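Local coordinates for sensor kinase CusS (Escherichia coli, PDB 5KU5) that senses copper and silver ions in the periplasm and, as a histidine kinase, phosphorylates its partner response regulator CusR, at the interface of chains A and B. Numbering follows the deposited sequence. Chains: chain A/B, Sensor kinase CusS.

Contact 1: the interface of chains A and B. Residues chain A 5, 8-9; chain B 138.
A:His5, A:Glu8 and A:Gln9 have helical backbone torsions within helix 2-25, spaced so that their side chains meet B:Phe138, which lies near the start of helix 137-146 of the other chain. The phenylalanine is the common element: 71 Å² of its surface is hidden by the three residues, against 25 Å² for A:His5. Its CG stands anti to the backbone N (chi1 -161°), which sends the ring away from its own helix and toward helix 2-25 of chain A. There the imidazole of A:His5 covers one face. The two rings are stacked, with planes 19° apart and centroids separated by 4.5 Å. The overlap is offset: A:His5 CE1 sits toward the rim, 3.3 Å from B:Phe138 CE2 and 3.5 Å from B:Phe138 CD2, and the side chains run past one another in opposite directions. A:Gln9 uses a different approach. Its CG methylene lies in the plane of the phenyl ring at the edge, 3.7 Å from B:Phe138 CE2, and the extended chain carries the amide onward, its plane 38° from that of the ring. A:Glu8 contributes its CB, 3.9 Å from B:Phe138 CZ at the far end of the ring; the bend at chi2 turns the carboxylate elsewhere, making this an aliphatic contact of an acidic residue. Face, edge and end of one ring are therefore each met by a different residue, which should restrict its tilt. Within the PDC-type sensor domain, the site joins the long N-terminal helix of one subunit to the C-terminal helix of the other, close in sequence to both ends of the periplasmic segment.

Contact 2: the interface of chains A and B. Residues chain A 1, 5, 9; chain B 6, 138, 142.
This is an aromatic patch of the two-fold symmetric dimer interface, in which A:His5 is clasped by side chains of chain B and the two subunits are joined near their chain ends. B:Phe138 stacks on one side of the imidazole, and B:Tyr142, one helical turn further along helix 137-146, covers the opposite face. The evidence for the second cover is that B:Tyr142 CG stands 3.7 Å from the imidazole plane, offset toward the rim, while B:Tyr142 CB approaches A:His5 CE1 at 3.4 Å. A:His5 ND1 also lies 3.5 Å from B:Tyr142 CD1. With CG anti to the backbone N (chi1 -179°), the histidine reaches outward from helix 2-25 into this slot. B:Phe6 adds a lighter touch on the tyrosine side, its CZ 3.9 Å from A:His5 CD2. In the same subunit, B:Tyr142 CD2 lies in the plane of the B:Phe6 ring at its edge, 3.6 Å from CZ of B:Phe6, so B:Phe6 also supports the tyrosine. On the other side of the tyrosine plane from A:His5, the extended thioether of A:Met1 passes the rim, with SD 3.6 Å from B:Tyr142 CE1. A:Met1 is probably the start methionine of the construct and not native, so this thioether contact may not occur in the full-length protein. Were A:His5 an alanine, the imidazole filling between B:Phe138 and B:Tyr142 would be lost, which would probably leave a gap there and strip one face of each ring of its cross-subunit cover. The patch ties helix 2-25 to helix 137-146 of the partner, near the ends that lead toward the membrane, where it could help couple dimer geometry to signalling.

Contact 1: the interface of chains A and B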
loop_
_atom_site.group_PDB
_atom_site.type_symbol
_atom_site.label_atom_id
_atom_site.label_comp_id
_atom_site.label_asym_id
_atom_site.label_seq_id
_atom_site.Cartn_x
_atom_site.Cartn_y
_atom_site.Cartn_z
ATOM N N HIS A 5 -11.996 13.277 2.919
ATOM C CA HIS A 5 -10.584 13.092 2.625
ATOM C C HIS A 5 -10.097 11.664 2.937
ATOM O O HIS A 5 -9.367 11.069 2.140
ATOM C CB HIS A 5 -9.750 14.121 3.385
ATOM C CG HIS A 5 -8.291 14.013 3.104
ATOM N ND1 HIS A 5 -7.712 14.551 1.977
ATOM C CD2 HIS A 5 -7.303 13.387 3.777
ATOM C CE1 HIS A 5 -6.423 14.273 1.974
ATOM N NE2 HIS A 5 -6.151 13.573 3.058
ATOM N N GLU A 8 -11.400 9.418 0.185
ATOM C CA GLU A 8 -10.607 9.567 -1.044
ATOM C C GLU A 8 -9.236 8.884 -0.950
ATOM O O GLU A 8 -8.784 8.282 -1.930
ATOM C CB GLU A 8 -10.448 11.047 -1.425
ATOM C CG GLU A 8 -11.732 11.712 -1.917
ATOM C CD GLU A 8 -12.225 11.174 -3.256
ATOM O OE1 GLU A 8 -11.397 10.902 -4.154
ATOM O OE2 GLU A 8 -13.455 11.026 -3.419
ATOM N N GLN A 9 -8.588 8.974 0.215
ATOM C CA GLN A 9 -7.375 8.184 0.498
ATOM C C GLN A 9 -7.615 6.695 0.230
ATOM O O GLN A 9 -6.845 6.056 -0.485
ATOM C CB GLN A 9 -6.914 8.348 1.956
ATOM C CG GLN A 9 -6.166 9.630 2.278
ATOM C CD GLN A 9 -5.657 9.641 3.714
ATOM O OE1 GLN A 9 -6.418 9.388 4.653
ATOM N NE2 GLN A 9 -4.367 9.924 3.895
ATOM N N PHE B 138 -0.721 14.406 -1.205
ATOM C CA PHE B 138 -2.156 14.392 -0.894
ATOM C C PHE B 138 -2.433 14.979 0.494
ATOM O O PHE B 138 -3.419 15.693 0.663
ATOM C CB PHE B 138 -2.748 12.973 -1.020
ATOM C CG PHE B 138 -4.253 12.937 -1.156
ATOM C CD1 PHE B 138 -4.912 13.717 -2.110
ATOM C CD2 PHE B 138 -5.017 12.097 -0.350
ATOM C CE1 PHE B 138 -6.292 13.677 -2.235
ATOM C CE2 PHE B 138 -6.399 12.052 -0.477
ATOM C CZ PHE B 138 -7.037 12.845 -1.418
#

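Contact 2: the interface of chains A and B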
loop_
_atom_site.group_PDB
_atom_site.type_symbol
_atom_site.label_atom_id
_atom_site.label_comp_id
_atom_site.label_asym_id
_atom_site.label_seq_id
_atom_site.Cartn_x
_atom_site.Cartn_y
_atom_site.Cartn_z
ATOM N N MET A 1 -14.801 17.994 6.415
ATOM C CA MET A 1 -14.003 17.649 5.199
ATOM C C MET A 1 -13.080 16.435 5.384
ATOM O O MET A 1 -12.815 15.723 4.415
ATOM C CB MET A 1 -13.169 18.857 4.738
ATOM C CG MET A 1 -12.665 18.747 3.301
ATOM S SD MET A 1 -11.472 20.016 2.834
ATOM C CE MET A 1 -10.839 19.341 1.298
ATOM N N HIS A 5 -11.996 13.277 2.919
ATOM C CA HIS A 5 -10.584 13.092 2.625
ATOM C C HIS A 5 -10.097 11.664 2.937
ATOM O O HIS A 5 -9.367 11.069 2.140
ATOM C CB HIS A 5 -9.750 14.121 3.385
ATOM C CG HIS A 5 -8.291 14.013 3.104
ATOM N ND1 HIS A 5 -7.712 14.551 1.977
ATOM C CD2 HIS A 5 -7.303 13.387 3.777
ATOM C CE1 HIS A 5 -6.423 14.273 1.974
ATOM N NE2 HIS A 5 -6.151 13.573 3.058
ATOM N N GLN A 9 -8.588 8.974 0.215
ATOM C CA GLN A 9 -7.375 8.184 0.498
ATOM C C GLN A 9 -7.615 6.695 0.230
ATOM O O GLN A 9 -6.845 6.056 -0.485
ATOM C CB GLN A 9 -6.914 8.348 1.956
ATOM C CG GLN A 9 -6.166 9.630 2.278
ATOM C CD GLN A 9 -5.657 9.641 3.714
ATOM O OE1 GLN A 9 -6.418 9.388 4.653
ATOM N NE2 GLN A 9 -4.367 9.924 3.895
ATOM N N PHE B 6 -1.801 12.260 10.042
ATOM C CA PHE B 6 -1.195 12.018 8.723
ATOM C C PHE B 6 0.216 11.448 8.838
ATOM O O PHE B 6 0.590 10.548 8.078
ATOM C CB PHE B 6 -1.146 13.303 7.876
ATOM C CG PHE B 6 -2.497 13.830 7.423
ATOM C CD1 PHE B 6 -3.648 13.028 7.378
ATOM C CD2 PHE B 6 -2.595 15.143 6.968
ATOM C CE1 PHE B 6 -4.861 13.549 6.940
ATOM C CE2 PHE B 6 -3.802 15.663 6.527
ATOM C CZ PHE B 6 -4.938 14.864 6.508
ATOM N N PHE B 138 -0.721 14.406 -1.205
ATOM C CA PHE B 138 -2.156 14.392 -0.894
ATOM C C PHE B 138 -2.433 14.979 0.494
ATOM O O PHE B 138 -3.419 15.693 0.663
ATOM C CB PHE B 138 -2.748 12.973 -1.020
ATOM C CG PHE B 138 -4.253 12.937 -1.156
ATOM C CD1 PHE B 138 -4.912 13.717 -2.110
ATOM C CD2 PHE B 138 -5.017 12.097 -0.350
ATOM C CE1 PHE B 138 -6.292 13.677 -2.235
ATOM C CE2 PHE B 138 -6.399 12.052 -0.477
ATOM C CZ PHE B 138 -7.037 12.845 -1.418
ATOM N N TYR B 142 -4.505 18.791 0.957
ATOM C CA TYR B 142 -5.644 18.905 1.877
ATOM C C TYR B 142 -5.456 20.042 2.878
ATOM O O TYR B 142 -6.379 20.825 3.108
ATOM C CB TYR B 142 -5.876 17.589 2.626
ATOM C CG TYR B 142 -6.908 17.686 3.731
ATOM C CD1 TYR B 142 -8.269 17.664 3.442
ATOM C CD2 TYR B 142 -6.520 17.814 5.066
ATOM C CE1 TYR B 142 -9.216 17.761 4.451
ATOM C CE2 TYR B 142 -7.462 17.913 6.081
ATOM C CZ TYR B 142 -8.808 17.886 5.767
ATOM O OH TYR B 142 -9.746 17.979 6.763
#

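Contact 1 and contact 2 are neighbouring parts of one surface: the centres of their C-alpha atoms lie about 4 Å apart, and both contain A:His5, A:Gln9 and B:Phe138. Each pairs helix 2-25 of chain A with helix 137-146 of chain B; contact 2 extends the packing to A:Met1, probably a residue of the construct, and to helix 3-25 of chain B. Because A:His5 belongs to both, a displacement in either would probably be felt in the other. Two-fold symmetry repeats the pair with chains exchanged, giving the sensor dimer matching cross-subunit helix contacts near its chain termini.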